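Local coordinates for TqaA (PDB 5EGF), which probably closes a finished peptide into a ring as the C-terminal condensation-like domain of a fungal nonribosomal peptide synthetase, taking its substrate from a phosphopantetheine arm, at residues S69-I74 with V171-I176; L399-S404 with L416-S421; S185-F190 with L395-P400; V92-I97 with T200-T205. The protein carries 2 engineered substitutions. All coordinates share one frame; numbering follows the deposited sequence.

Interaction 1: S69-I74 with V171-I176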
loop_
_atom_site.group_PDB
_atom_site.type_symbol
_atom_site.label_atom_id
_atom_site.label_comp_id
_atom_site.label_asym_id
_atom_site.label_seq_id
_atom_site.Cartn_x
_atom_site.Cartn_y
_atom_site.Cartn_z
ATOM N N SER C 69 33.949 4.252 5.367
ATOM C CA SER C 69 34.718 3.658 6.446
ATOM C C SER C 69 35.630 2.671 5.759
ATOM O O SER C 69 35.165 1.684 5.218
ATOM C CB SER C 69 33.818 2.961 7.484
ATOM O OG SER C 69 34.587 2.261 8.469
ATOM N N TYR C 70 36.928 2.932 5.752
ATOM C CA TYR C 70 37.847 1.963 5.172
ATOM C C TYR C 70 38.347 0.970 6.230
ATOM O O TYR C 70 39.031 1.353 7.181
ATOM C CB TYR C 70 39.011 2.673 4.506
ATOM C CG TYR C 70 38.630 3.438 3.261
ATOM C CD1 TYR C 70 38.430 2.781 2.058
ATOM C CD2 TYR C 70 38.485 4.818 3.286
ATOM C CE1 TYR C 70 38.094 3.465 0.914
ATOM C CE2 TYR C 70 38.152 5.520 2.134
ATOM C CZ TYR C 70 37.957 4.838 0.954
ATOM O OH TYR C 70 37.629 5.527 -0.190
ATOM N N ASN C 71 38.016 -0.306 6.046
ATOM C CA ASN C 71 38.214 -1.303 7.093
ATOM C C ASN C 71 39.256 -2.349 6.755
ATOM O O ASN C 71 39.197 -3.013 5.714
ATOM C CB ASN C 71 36.896 -1.991 7.427
ATOM C CG ASN C 71 35.741 -1.024 7.483
ATOM O OD1 ASN C 71 35.875 0.092 7.996
ATOM N ND2 ASN C 71 34.596 -1.435 6.932
ATOM N N TRP C 72 40.209 -2.492 7.660
ATOM C CA TRP C 72 41.276 -3.467 7.522
ATOM C C TRP C 72 41.195 -4.553 8.602
ATOM O O TRP C 72 41.326 -4.276 9.801
ATOM C CB TRP C 72 42.620 -2.745 7.562
ATOM C CG TRP C 72 42.782 -1.769 6.418
ATOM C CD1 TRP C 72 42.507 -0.427 6.429
ATOM C CD2 TRP C 72 43.236 -2.072 5.090
ATOM N NE1 TRP C 72 42.771 0.121 5.197
ATOM C CE2 TRP C 72 43.224 -0.865 4.358
ATOM C CE3 TRP C 72 43.655 -3.244 4.451
ATOM C CZ2 TRP C 72 43.626 -0.798 3.027
ATOM C CZ3 TRP C 72 44.050 -3.171 3.124
ATOM C CH2 TRP C 72 44.029 -1.957 2.429
ATOM N N THR C 73 40.952 -5.784 8.165
ATOM C CA THR C 73 40.966 -6.938 9.057
ATOM C C THR C 73 42.399 -7.449 9.176
ATOM O O THR C 73 42.992 -7.876 8.180
ATOM C CB THR C 73 40.047 -8.082 8.545
ATOM O OG1 THR C 73 38.698 -7.614 8.434
ATOM C CG2 THR C 73 40.079 -9.262 9.501
ATOM N N ILE C 74 42.943 -7.399 10.393
ATOM C CA ILE C 74 44.329 -7.798 10.664
ATOM C C ILE C 74 44.416 -9.041 11.547
ATOM O O ILE C 74 44.032 -9.006 12.720
ATOM C CB ILE C 74 45.111 -6.659 11.349
ATOM C CG1 ILE C 74 45.287 -5.471 10.392
ATOM C CG2 ILE C 74 46.456 -7.164 11.842
ATOM C CD1 ILE C 74 45.060 -4.114 11.038
ATOM N N VAL C 171 40.102 -5.314 13.794
ATOM C CA VAL C 171 39.689 -4.505 12.660
ATOM C C VAL C 171 40.092 -3.059 12.878
ATOM O O VAL C 171 39.842 -2.471 13.948
ATOM C CB VAL C 171 38.189 -4.623 12.341
ATOM C CG1 VAL C 171 37.830 -3.756 11.127
ATOM C CG2 VAL C 171 37.827 -6.082 12.076
ATOM N N LEU C 172 40.761 -2.503 11.873
ATOM C CA LEU C 172 41.116 -1.098 11.889
ATOM C C LEU C 172 40.175 -0.396 10.915
ATOM O O LEU C 172 40.041 -0.814 9.757
ATOM C CB LEU C 172 42.569 -0.925 11.431
ATOM C CG LEU C 172 43.281 0.417 11.589
ATOM C CD1 LEU C 172 43.772 0.918 10.232
ATOM C CD2 LEU C 172 42.380 1.431 12.255
ATOM N N THR C 173 39.496 0.653 11.359
ATOM C CA THR C 173 38.671 1.378 10.410
ATOM C C THR C 173 39.066 2.834 10.317
ATOM O O THR C 173 39.274 3.516 11.331
ATOM C CB THR C 173 37.163 1.289 10.722
ATOM O OG1 THR C 173 36.822 2.270 11.702
ATOM C CG2 THR C 173 36.766 -0.111 11.194
ATOM N N ILE C 174 39.157 3.317 9.084
ATOM C CA ILE C 174 39.429 4.730 8.861
ATOM C C ILE C 174 38.178 5.376 8.281
ATOM O O ILE C 174 37.718 4.994 7.199
ATOM C CB ILE C 174 40.621 4.900 7.904
ATOM C CG1 ILE C 174 41.830 4.139 8.450
ATOM C CG2 ILE C 174 40.926 6.363 7.686
ATOM C CD1 ILE C 174 42.870 3.802 7.414
ATOM N N GLN C 175 37.595 6.325 8.999
ATOM C CA GLN C 175 36.446 7.045 8.450
ATOM C C GLN C 175 36.880 8.366 7.784
ATOM O O GLN C 175 37.820 9.017 8.246
ATOM C CB GLN C 175 35.387 7.287 9.528
ATOM C CG GLN C 175 34.692 6.034 9.994
ATOM C CD GLN C 175 33.595 6.303 11.005
ATOM O OE1 GLN C 175 33.279 7.454 11.321
ATOM N NE2 GLN C 175 33.023 5.234 11.537
ATOM N N ILE C 176 36.200 8.767 6.708
ATOM C CA ILE C 176 36.644 9.946 5.962
ATOM C C ILE C 176 35.585 10.481 5.004
ATOM O O ILE C 176 34.837 9.718 4.414
ATOM C CB ILE C 176 37.954 9.643 5.204
ATOM C CG1 ILE C 176 38.421 10.845 4.377
ATOM C CG2 ILE C 176 37.813 8.408 4.314
ATOM C CD1 ILE C 176 39.692 10.555 3.574
HETATM O O HOH W 1 33.982 2.506 10.983
#

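Interaction 2: L399-S404 with L416-S421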
loop_
_atom_site.group_PDB
_atom_site.type_symbol
_atom_site.label_atom_id
_atom_site.label_comp_id
_atom_site.label_asym_id
_atom_site.label_seq_id
_atom_site.Cartn_x
_atom_site.Cartn_y
_atom_site.Cartn_z
ATOM N N LEU C 399 47.581 -3.078 2.688
ATOM C CA LEU C 399 48.149 -2.550 3.921
ATOM C C LEU C 399 49.146 -3.578 4.430
ATOM O O LEU C 399 48.804 -4.425 5.261
ATOM C CB LEU C 399 47.053 -2.298 4.959
ATOM C CG LEU C 399 47.396 -1.317 6.085
ATOM C CD1 LEU C 399 47.921 -0.010 5.518
ATOM C CD2 LEU C 399 46.193 -1.048 6.960
ATOM N N PRO C 400 50.384 -3.514 3.910
ATOM C CA PRO C 400 51.493 -4.436 4.183
ATOM C C PRO C 400 52.105 -4.179 5.555
ATOM O O PRO C 400 53.300 -3.859 5.654
ATOM C CB PRO C 400 52.521 -4.086 3.090
ATOM C CG PRO C 400 51.813 -3.156 2.142
ATOM C CD PRO C 400 50.792 -2.457 2.973
ATOM N N LEU C 401 51.290 -4.333 6.595
ATOM C CA LEU C 401 51.704 -4.018 7.957
ATOM C C LEU C 401 52.897 -4.843 8.459
ATOM O O LEU C 401 53.581 -4.425 9.405
ATOM C CB LEU C 401 50.511 -4.071 8.922
ATOM C CG LEU C 401 49.959 -2.693 9.318
ATOM C CD1 LEU C 401 50.345 -1.612 8.301
ATOM C CD2 LEU C 401 48.451 -2.757 9.520
ATOM N N ARG C 402 53.144 -5.996 7.839
ATOM C CA ARG C 402 54.416 -6.704 8.025
ATOM C C ARG C 402 54.552 -7.546 9.296
ATOM O O ARG C 402 54.632 -8.773 9.233
ATOM C CB ARG C 402 55.569 -5.708 7.980
ATOM C CG ARG C 402 56.909 -6.370 7.839
ATOM C CD ARG C 402 57.329 -6.477 6.375
ATOM N NE ARG C 402 57.812 -5.194 5.866
ATOM C CZ ARG C 402 57.188 -4.459 4.949
ATOM N NH1 ARG C 402 56.049 -4.881 4.403
ATOM N NH2 ARG C 402 57.712 -3.299 4.573
ATOM N N GLY C 403 54.633 -6.878 10.443
ATOM C CA GLY C 403 54.709 -7.564 11.724
ATOM C C GLY C 403 56.052 -8.198 12.051
ATOM O O GLY C 403 56.741 -8.721 11.169
ATOM N N SER C 404 56.411 -8.151 13.335
ATOM C CA SER C 404 57.638 -8.761 13.850
ATOM C C SER C 404 57.557 -10.293 13.906
ATOM O O SER C 404 57.822 -10.908 14.944
ATOM C CB SER C 404 57.952 -8.205 15.238
ATOM O OG SER C 404 57.885 -6.788 15.246
ATOM N N LEU C 416 51.846 -10.588 9.643
ATOM C CA LEU C 416 50.481 -10.049 9.645
ATOM C C LEU C 416 49.711 -10.248 8.340
ATOM O O LEU C 416 50.211 -9.950 7.252
ATOM C CB LEU C 416 50.500 -8.568 10.025
ATOM C CG LEU C 416 50.415 -8.312 11.524
ATOM C CD1 LEU C 416 50.960 -9.514 12.278
ATOM C CD2 LEU C 416 51.144 -7.038 11.907
ATOM N N ASP C 417 48.487 -10.752 8.468
ATOM C CA ASP C 417 47.592 -10.944 7.328
ATOM C C ASP C 417 46.494 -9.890 7.351
ATOM O O ASP C 417 45.624 -9.904 8.230
ATOM C CB ASP C 417 46.987 -12.347 7.349
ATOM C CG ASP C 417 45.766 -12.470 6.458
ATOM O OD1 ASP C 417 44.667 -12.081 6.907
ATOM O OD2 ASP C 417 45.899 -12.962 5.313
ATOM N N VAL C 418 46.544 -8.980 6.381
ATOM C CA VAL C 418 45.660 -7.823 6.370
ATOM C C VAL C 418 44.746 -7.813 5.151
ATOM O O VAL C 418 45.215 -7.774 4.005
ATOM C CB VAL C 418 46.476 -6.518 6.409
ATOM C CG1 VAL C 418 45.551 -5.301 6.436
ATOM C CG2 VAL C 418 47.410 -6.521 7.612
ATOM N N GLN C 419 43.439 -7.844 5.405
ATOM C CA GLN C 419 42.449 -7.798 4.334
ATOM C C GLN C 419 41.691 -6.473 4.357
ATOM O O GLN C 419 41.483 -5.886 5.426
ATOM C CB GLN C 419 41.467 -8.969 4.438
ATOM C CG GLN C 419 42.106 -10.367 4.337
ATOM C CD GLN C 419 42.771 -10.641 2.988
ATOM O OE1 GLN C 419 42.459 -9.994 1.985
ATOM N NE2 GLN C 419 43.692 -11.606 2.964
ATOM N N TYR C 420 41.277 -6.031 3.170
ATOM C CA TYR C 420 40.561 -4.776 2.971
ATOM C C TYR C 420 39.079 -5.013 2.759
ATOM O O TYR C 420 38.687 -5.974 2.092
ATOM C CB TYR C 420 41.105 -4.085 1.715
ATOM C CG TYR C 420 40.266 -2.937 1.162
ATOM C CD1 TYR C 420 40.373 -1.660 1.696
ATOM C CD2 TYR C 420 39.409 -3.118 0.072
ATOM C CE1 TYR C 420 39.632 -0.590 1.188
ATOM C CE2 TYR C 420 38.665 -2.045 -0.449
ATOM C CZ TYR C 420 38.787 -0.785 0.123
ATOM O OH TYR C 420 38.070 0.284 -0.364
ATOM N N SER C 421 38.265 -4.119 3.307
ATOM C CA SER C 421 36.847 -4.046 2.961
ATOM C C SER C 421 36.401 -2.638 3.339
ATOM O O SER C 421 37.192 -1.879 3.917
ATOM C CB SER C 421 36.027 -5.113 3.707
ATOM O OG SER C 421 35.796 -4.725 5.057
HETATM O O HOH W 2 46.822 -6.069 2.366
HETATM O O HOH W 3 53.498 -9.827 6.982
#

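Interaction 3: S185-F190 with L395-P400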
loop_
_atom_site.group_PDB
_atom_site.type_symbol
_atom_site.label_atom_id
_atom_site.label_comp_id
_atom_site.label_asym_id
_atom_site.label_seq_id
_atom_site.Cartn_x
_atom_site.Cartn_y
_atom_site.Cartn_z
ATOM N N SER C 185 44.615 9.508 -5.002
ATOM C CA SER C 185 45.393 9.727 -3.787
ATOM C C SER C 185 45.059 8.812 -2.589
ATOM O O SER C 185 45.811 8.789 -1.610
ATOM C CB SER C 185 45.338 11.206 -3.361
ATOM O OG SER C 185 44.023 11.621 -3.027
ATOM N N ILE C 186 43.959 8.062 -2.654
ATOM C CA ILE C 186 43.588 7.190 -1.530
ATOM C C ILE C 186 44.645 6.100 -1.261
ATOM O O ILE C 186 44.973 5.828 -0.097
ATOM C CB ILE C 186 42.144 6.589 -1.658
ATOM C CG1 ILE C 186 41.616 6.110 -0.301
ATOM C CG2 ILE C 186 42.115 5.436 -2.634
ATOM C CD1 ILE C 186 41.796 7.106 0.831
ATOM N N PRO C 187 45.206 5.491 -2.323
ATOM C CA PRO C 187 46.198 4.445 -2.069
ATOM C C PRO C 187 47.424 5.019 -1.380
ATOM O O PRO C 187 48.161 4.299 -0.709
ATOM C CB PRO C 187 46.574 3.970 -3.475
ATOM C CG PRO C 187 45.435 4.356 -4.316
ATOM C CD PRO C 187 44.986 5.670 -3.764
ATOM N N LYS C 188 47.643 6.315 -1.546
ATOM C CA LYS C 188 48.750 6.960 -0.870
ATOM C C LYS C 188 48.506 6.922 0.642
ATOM O O LYS C 188 49.435 6.699 1.426
ATOM C CB LYS C 188 48.928 8.396 -1.376
ATOM C CG LYS C 188 50.387 8.839 -1.551
ATOM C CD LYS C 188 51.092 8.031 -2.644
ATOM C CE LYS C 188 52.506 8.554 -2.927
ATOM N NZ LYS C 188 53.566 7.509 -2.757
ATOM N N LEU C 189 47.252 7.120 1.046
ATOM C CA LEU C 189 46.905 7.145 2.460
ATOM C C LEU C 189 47.271 5.792 3.055
ATOM O O LEU C 189 47.777 5.699 4.161
ATOM C CB LEU C 189 45.411 7.435 2.638
ATOM C CG LEU C 189 44.859 7.752 4.032
ATOM C CD1 LEU C 189 43.470 8.338 3.941
ATOM C CD2 LEU C 189 44.845 6.534 4.953
ATOM N N PHE C 190 47.066 4.750 2.267
ATOM C CA PHE C 190 47.311 3.385 2.707
ATOM C C PHE C 190 48.790 3.026 2.689
ATOM O O PHE C 190 49.259 2.282 3.546
ATOM C CB PHE C 190 46.525 2.408 1.825
ATOM C CG PHE C 190 45.027 2.553 1.952
ATOM C CD1 PHE C 190 44.467 3.163 3.087
ATOM C CD2 PHE C 190 44.170 2.077 0.955
ATOM C CE1 PHE C 190 43.063 3.294 3.226
ATOM C CE2 PHE C 190 42.768 2.203 1.087
ATOM C CZ PHE C 190 42.217 2.815 2.222
ATOM N N LEU C 395 41.668 -0.211 -8.196
ATOM C CA LEU C 395 40.377 -0.769 -7.801
ATOM C C LEU C 395 40.481 -1.749 -6.618
ATOM O O LEU C 395 39.473 -2.280 -6.141
ATOM C CB LEU C 395 39.736 -1.467 -8.998
ATOM C CG LEU C 395 39.434 -0.553 -10.189
ATOM C CD1 LEU C 395 39.242 -1.354 -11.475
ATOM C CD2 LEU C 395 38.226 0.334 -9.888
ATOM N N SER C 396 41.705 -1.989 -6.158
ATOM C CA SER C 396 41.945 -2.921 -5.064
ATOM C C SER C 396 43.160 -2.432 -4.300
ATOM O O SER C 396 44.054 -1.815 -4.884
ATOM C CB SER C 396 42.161 -4.336 -5.594
ATOM O OG SER C 396 43.542 -4.606 -5.710
ATOM N N PHE C 397 43.195 -2.721 -3.002
ATOM C CA PHE C 397 44.082 -2.006 -2.088
ATOM C C PHE C 397 44.876 -2.890 -1.116
ATOM O O PHE C 397 44.642 -4.098 -1.013
ATOM C CB PHE C 397 43.264 -0.961 -1.333
ATOM C CG PHE C 397 42.373 -0.147 -2.229
ATOM C CD1 PHE C 397 42.835 1.041 -2.799
ATOM C CD2 PHE C 397 41.086 -0.581 -2.534
ATOM C CE1 PHE C 397 42.022 1.798 -3.645
ATOM C CE2 PHE C 397 40.265 0.163 -3.379
ATOM C CZ PHE C 397 40.734 1.359 -3.936
ATOM N N SER C 398 45.815 -2.275 -0.400
ATOM C CA SER C 398 46.749 -3.029 0.429
ATOM C C SER C 398 47.197 -2.292 1.685
ATOM O O SER C 398 47.191 -1.055 1.745
ATOM C CB SER C 398 47.976 -3.442 -0.392
ATOM O OG SER C 398 47.595 -4.177 -1.542
ATOM N N LEU C 399 47.581 -3.078 2.688
ATOM C CA LEU C 399 48.149 -2.550 3.921
ATOM C C LEU C 399 49.146 -3.578 4.430
ATOM O O LEU C 399 48.804 -4.425 5.261
ATOM C CB LEU C 399 47.053 -2.298 4.959
ATOM C CG LEU C 399 47.396 -1.317 6.085
ATOM C CD1 LEU C 399 47.921 -0.010 5.518
ATOM C CD2 LEU C 399 46.193 -1.048 6.960
ATOM N N PRO C 400 50.384 -3.514 3.910
ATOM C CA PRO C 400 51.493 -4.436 4.183
ATOM C C PRO C 400 52.105 -4.179 5.555
ATOM O O PRO C 400 53.300 -3.859 5.654
ATOM C CB PRO C 400 52.521 -4.086 3.090
ATOM C CG PRO C 400 51.813 -3.156 2.142
ATOM C CD PRO C 400 50.792 -2.457 2.973
#

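Interaction 4: V92-I97 with T200-T205. With EDO (1,2-ethanediol), chain Z.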
loop_
_atom_site.group_PDB
_atom_site.type_symbol
_atom_site.label_atom_id
_atom_site.label_comp_id
_atom_site.label_asym_id
_atom_site.label_seq_id
_atom_site.Cartn_x
_atom_site.Cartn_y
_atom_site.Cartn_z
ATOM N N VAL C 92 47.844 11.461 10.444
ATOM C CA VAL C 92 47.079 12.688 10.504
ATOM C C VAL C 92 48.014 13.897 10.556
ATOM O O VAL C 92 47.698 14.956 10.004
ATOM C CB VAL C 92 46.164 12.710 11.723
ATOM C CG1 VAL C 92 45.669 14.125 11.997
ATOM C CG2 VAL C 92 44.998 11.756 11.518
ATOM N N ASP C 93 49.170 13.740 11.206
ATOM C CA ASP C 93 50.137 14.836 11.334
ATOM C C ASP C 93 50.633 15.321 9.983
ATOM O O ASP C 93 50.768 16.518 9.745
ATOM C CB ASP C 93 51.352 14.407 12.159
ATOM C CG ASP C 93 51.097 14.462 13.647
ATOM O OD1 ASP C 93 50.179 15.205 14.062
ATOM O OD2 ASP C 93 51.811 13.762 14.405
ATOM N N ARG C 94 50.916 14.376 9.101
ATOM C CA ARG C 94 51.565 14.697 7.844
ATOM C C ARG C 94 50.611 15.048 6.696
ATOM O O ARG C 94 51.045 15.545 5.652
ATOM C CB ARG C 94 52.455 13.535 7.422
ATOM C CG ARG C 94 51.715 12.257 7.180
ATOM C CD ARG C 94 52.363 11.516 6.037
ATOM N NE ARG C 94 53.372 12.332 5.368
ATOM C CZ ARG C 94 54.048 11.937 4.292
ATOM N NH1 ARG C 94 53.810 10.748 3.768
ATOM N NH2 ARG C 94 54.956 12.727 3.741
ATOM N N HIS C 95 49.321 14.780 6.873
ATOM C CA HIS C 95 48.343 15.085 5.831
ATOM C C HIS C 95 47.309 16.072 6.364
ATOM O O HIS C 95 46.385 15.679 7.066
ATOM C CB HIS C 95 47.656 13.801 5.360
ATOM C CG HIS C 95 48.546 12.875 4.580
ATOM N ND1 HIS C 95 49.160 13.243 3.400
ATOM C CD2 HIS C 95 48.892 11.582 4.795
ATOM C CE1 HIS C 95 49.856 12.219 2.931
ATOM N NE2 HIS C 95 49.708 11.199 3.758
ATOM N N SER C 96 47.450 17.350 6.035
ATOM C CA SER C 96 46.612 18.351 6.693
ATOM C C SER C 96 45.120 18.247 6.363
ATOM O O SER C 96 44.269 18.703 7.152
ATOM C CB SER C 96 47.140 19.771 6.446
ATOM O OG SER C 96 47.048 20.126 5.082
ATOM N N ILE C 97 44.798 17.661 5.208
ATOM C CA ILE C 97 43.398 17.393 4.884
ATOM C C ILE C 97 42.756 16.476 5.941
ATOM O O ILE C 97 41.572 16.607 6.241
ATOM C CB ILE C 97 43.211 16.815 3.462
ATOM C CG1 ILE C 97 41.731 16.855 3.058
ATOM C CG2 ILE C 97 43.772 15.406 3.362
ATOM C CD1 ILE C 97 41.046 18.205 3.269
ATOM N N THR C 200 59.309 2.634 8.052
ATOM C CA THR C 200 60.004 2.846 6.799
ATOM C C THR C 200 59.972 4.349 6.559
ATOM O O THR C 200 58.959 4.999 6.828
ATOM C CB THR C 200 59.284 2.145 5.633
ATOM O OG1 THR C 200 59.856 0.846 5.411
ATOM C CG2 THR C 200 59.373 2.992 4.346
ATOM N N PRO C 201 61.086 4.913 6.065
ATOM C CA PRO C 201 61.189 6.366 5.856
ATOM C C PRO C 201 60.278 6.859 4.729
ATOM O O PRO C 201 60.098 6.172 3.719
ATOM C CB PRO C 201 62.669 6.567 5.489
ATOM C CG PRO C 201 63.370 5.311 5.959
ATOM C CD PRO C 201 62.357 4.221 5.786
ATOM N N LEU C 202 59.693 8.038 4.917
ATOM C CA LEU C 202 58.829 8.625 3.901
ATOM C C LEU C 202 59.357 9.968 3.414
ATOM O O LEU C 202 59.930 10.738 4.188
ATOM C CB LEU C 202 57.396 8.807 4.420
ATOM C CG LEU C 202 56.478 7.593 4.529
ATOM C CD1 LEU C 202 55.093 8.038 4.990
ATOM C CD2 LEU C 202 56.404 6.828 3.209
ATOM N N PRO C 203 59.157 10.251 2.123
ATOM C CA PRO C 203 59.422 11.582 1.574
ATOM C C PRO C 203 58.566 12.636 2.267
ATOM O O PRO C 203 57.696 12.285 3.056
ATOM C CB PRO C 203 58.984 11.444 0.110
ATOM C CG PRO C 203 58.123 10.226 0.060
ATOM C CD PRO C 203 58.676 9.313 1.096
ATOM N N PRO C 204 58.839 13.924 2.006
ATOM C CA PRO C 204 57.900 14.985 2.379
ATOM C C PRO C 204 56.833 15.166 1.289
ATOM O O PRO C 204 56.979 14.634 0.178
ATOM C CB PRO C 204 58.792 16.220 2.478
ATOM C CG PRO C 204 59.895 15.946 1.526
ATOM C CD PRO C 204 60.135 14.465 1.562
ATOM N N THR C 205 55.769 15.897 1.608
ATOM C CA THR C 205 54.596 15.950 0.743
ATOM C C THR C 205 53.800 17.233 0.984
ATOM O O THR C 205 53.961 17.884 2.019
ATOM C CB THR C 205 53.684 14.724 1.002
ATOM O OG1 THR C 205 52.646 14.649 0.012
ATOM C CG2 THR C 205 53.065 14.809 2.399
HETATM C C1 EDO Z . 43.050 21.337 3.258
HETATM O O1 EDO Z . 42.000 21.461 4.226
HETATM C C2 EDO Z . 44.297 20.742 3.905
HETATM O O2 EDO Z . 45.274 20.419 2.905
#

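Interaction 1: S69-I74 with V171-I176
Ile176 sets its CG2 methyl against the rim of the Tyr70 ring, in the ring plane and 3.6 Å from Tyr70 CE2, a bump meeting the edge of a plate. CG1 of Ile176 is anti to the backbone N (chi1 178°); CG2, between that N and the carbonyl carbon, meets the rim. On the same side of the sheet Ile174 CD1 pushes up to 4.4 Å from Trp72 CD1, and Ile74 lies alongside Leu172, its CD1 methyl in the shallow hollow at Leu172 CB. The other face is more polar. Asn71 and Thr173 lie side by side, with Asn71 OD1 3.2 Å from Thr173 CB; the same oxygen receives Ser69 OG at 2.6 Å, in the carbonyl plane on a lone pair. A water donates to Ser69 OG, bonds Thr173 OG1 and accepts from Gln175 NE2, which also holds Asp144. Between the two faces the strands run antiparallel, their directions at 165°. Tyr70–Ile174 and Trp72–Leu172 are hydrogen-bonded pairs, and Trp72 N meets Leu172 O at 2.7 Å, almost straight (174°). Both strands are interior to a five-stranded mixed sheet of the condensation-domain fold, with strand 417-425 on the far side of 67-75. The chemistry divides by face: on one, a water and the Ser69–Asn71 bond link polar groups; on the other Trp72 NE1 is buried without a partner, suggesting that the indole is held mainly by packing.

Interaction 2: L399-S404 with L416-S421
Val418 straddles the carbonyl oxygen of Leu399, and this is the tight end of the contact. Its CB comes within 3.3 Å of Leu399 O, and since CG1 is anti to the backbone N (chi1 -178°) the two methyls fork round that oxygen, CG1 going on to meet Leu399 CB at 3.7 Å. CG2 reaches the other way, to Leu401 CB at 4.2 Å. The second snug place is Gly403, whose CA takes Leu416 CD2 at 3.6 Å; a beta carbon there would fall 2.9 Å from Leu416 CD1, and the positive phi also suits glycine. Between the two, Pro400 is the centre of an inverse gamma turn, which bends the loop as it comes alongside the start of strand 417-425, the outermost strand of its sheet within the chain. Polar contacts are looser. Leu416 N gives Arg402 O only a weak bond of 3.4 Å, and a water donates to Arg402 O and to Leu416 O. A second water spans Leu399 N and Val418 O, where no direct bond joins the backbones. Towards solvent, the Arg402 side chain leaves the backbone pointing away from the strand and touches Asn198, while beyond Ser404 part of the connecting loop is not modelled.

Interaction 3: S185-F190 with L395-P400
Phe190 turns its ring edge toward the face of Phe397 in an offset edge-to-face pair, the ring centroids 6.0 Å apart and the planes at 86°. The edge atoms CD2 and CE2 of Phe190 do the touching, and they also press on the methylene, with Phe190 CD2 3.9 Å from Phe397 CB. Each phenylalanine carries CG beside its own backbone N, Phe397 with chi1 -47°, which lifts that ring toward the helix. Two aliphatic contacts meet the Phe397 ring at CE1: Ile186 comes across at about a right angle to put CG2 3.8 Å from Phe397 CE1, and Pro187 CG stands at the ring edge, near its plane, 4.3 Å from the same CE1. Helix 186-197, which supplies this surface, follows the SHxxxDxxS signature of fungal terminal condensation-like domains. Ser185, the last residue of that signature, bonds Asp182, next to Gly183, which has been seen to bind the phosphopantetheine arm. The remaining contacts set carbon against backbone oxygen: Ser398 O lies 3.5 Å from Phe190 CB, and Phe190 O meets the Leu399 CD1 methyl at 3.3 Å. No hydrogen bond joins the two segments. Phe190 also forms edge-to-face pairs with Trp72 and Tyr70 of the sheet, while the Phe397 ring meets Tyr420 of strand 417-425. Were Phe190 an alanine, the Phe397 ring would probably lose its edge-on partner and be freer to turn.

Interaction 4: V92-I97 with T200-T205
The guanidinium of Arg94 takes the CG2 methyl of Thr205 over one face, 3.1 Å from Arg94 NH2, and has Pro204 CA at its edge, in plane. Leu202 approaches obliquely, its CD1 methyl 3.2 Å from Arg94 NH1. The His95 ring has Arg94 NE above one face, 4.1 Å from the plane and offset toward the rim, while Thr205 CG2 comes to it obliquely, 4.2 Å from His95 CE1. The bent arginine chain lays NE over the His95 ring: CG lies between the backbone N and the carbonyl carbon (chi1 62°), and the chain is bent again at chi2 and chi3, the latter nearly eclipsed at -9°, which suggests some strain. The one hydrogen bond between the segments is weak, Arg94 NH2 to Pro203 O at 2.9 Å with a poor angle of 118°. The stronger hold on both flat groups is Asp192, whose OD2 forms a salt bridge with Arg94 NH1 and accepts from His95 NE2. A leucine at Arg94 is likely to leave Asp192 with the His95 bond but without this salt bridge, and Pro203 O without this donor. Nearby, 1,2-ethanediol, probably from the crystallisation liquor, lies by Ile97, with its O1 3.5 Å from Ile97 CD1; it is hydrogen-bonded to Thr100, Gln111 and Ala209. In the fold, the contact joins the end of helix 81-94 to the proline-rich loop between helices 186-197 and 208-217, with Leu202 resting on helix 186-197 and Ser96 and Ile97 on strand 110-115.

Interactions 1, 2 and 3 form one continuous region, whereas interaction 4 stands apart at the surface, close to them but without touching. Interaction 1 is the buried core and owes its hold to regular backbone bonds. The partly buried interactions 2 and 3 lie beside it. Interaction 2 involves strand 417-425, which flanks 67-75 on its other side, with only a weak direct bond and bridging waters; interaction 3 has no hydrogen bond between its segments and relies on rings and aliphatic carbon. The last two share Leu399 and Pro400, and Trp72 of interaction 1 packs against Phe190, Ser398 and Leu399. Helix 186-197 links interaction 3 to interaction 4 through Asp192, where charge takes over from apolar packing.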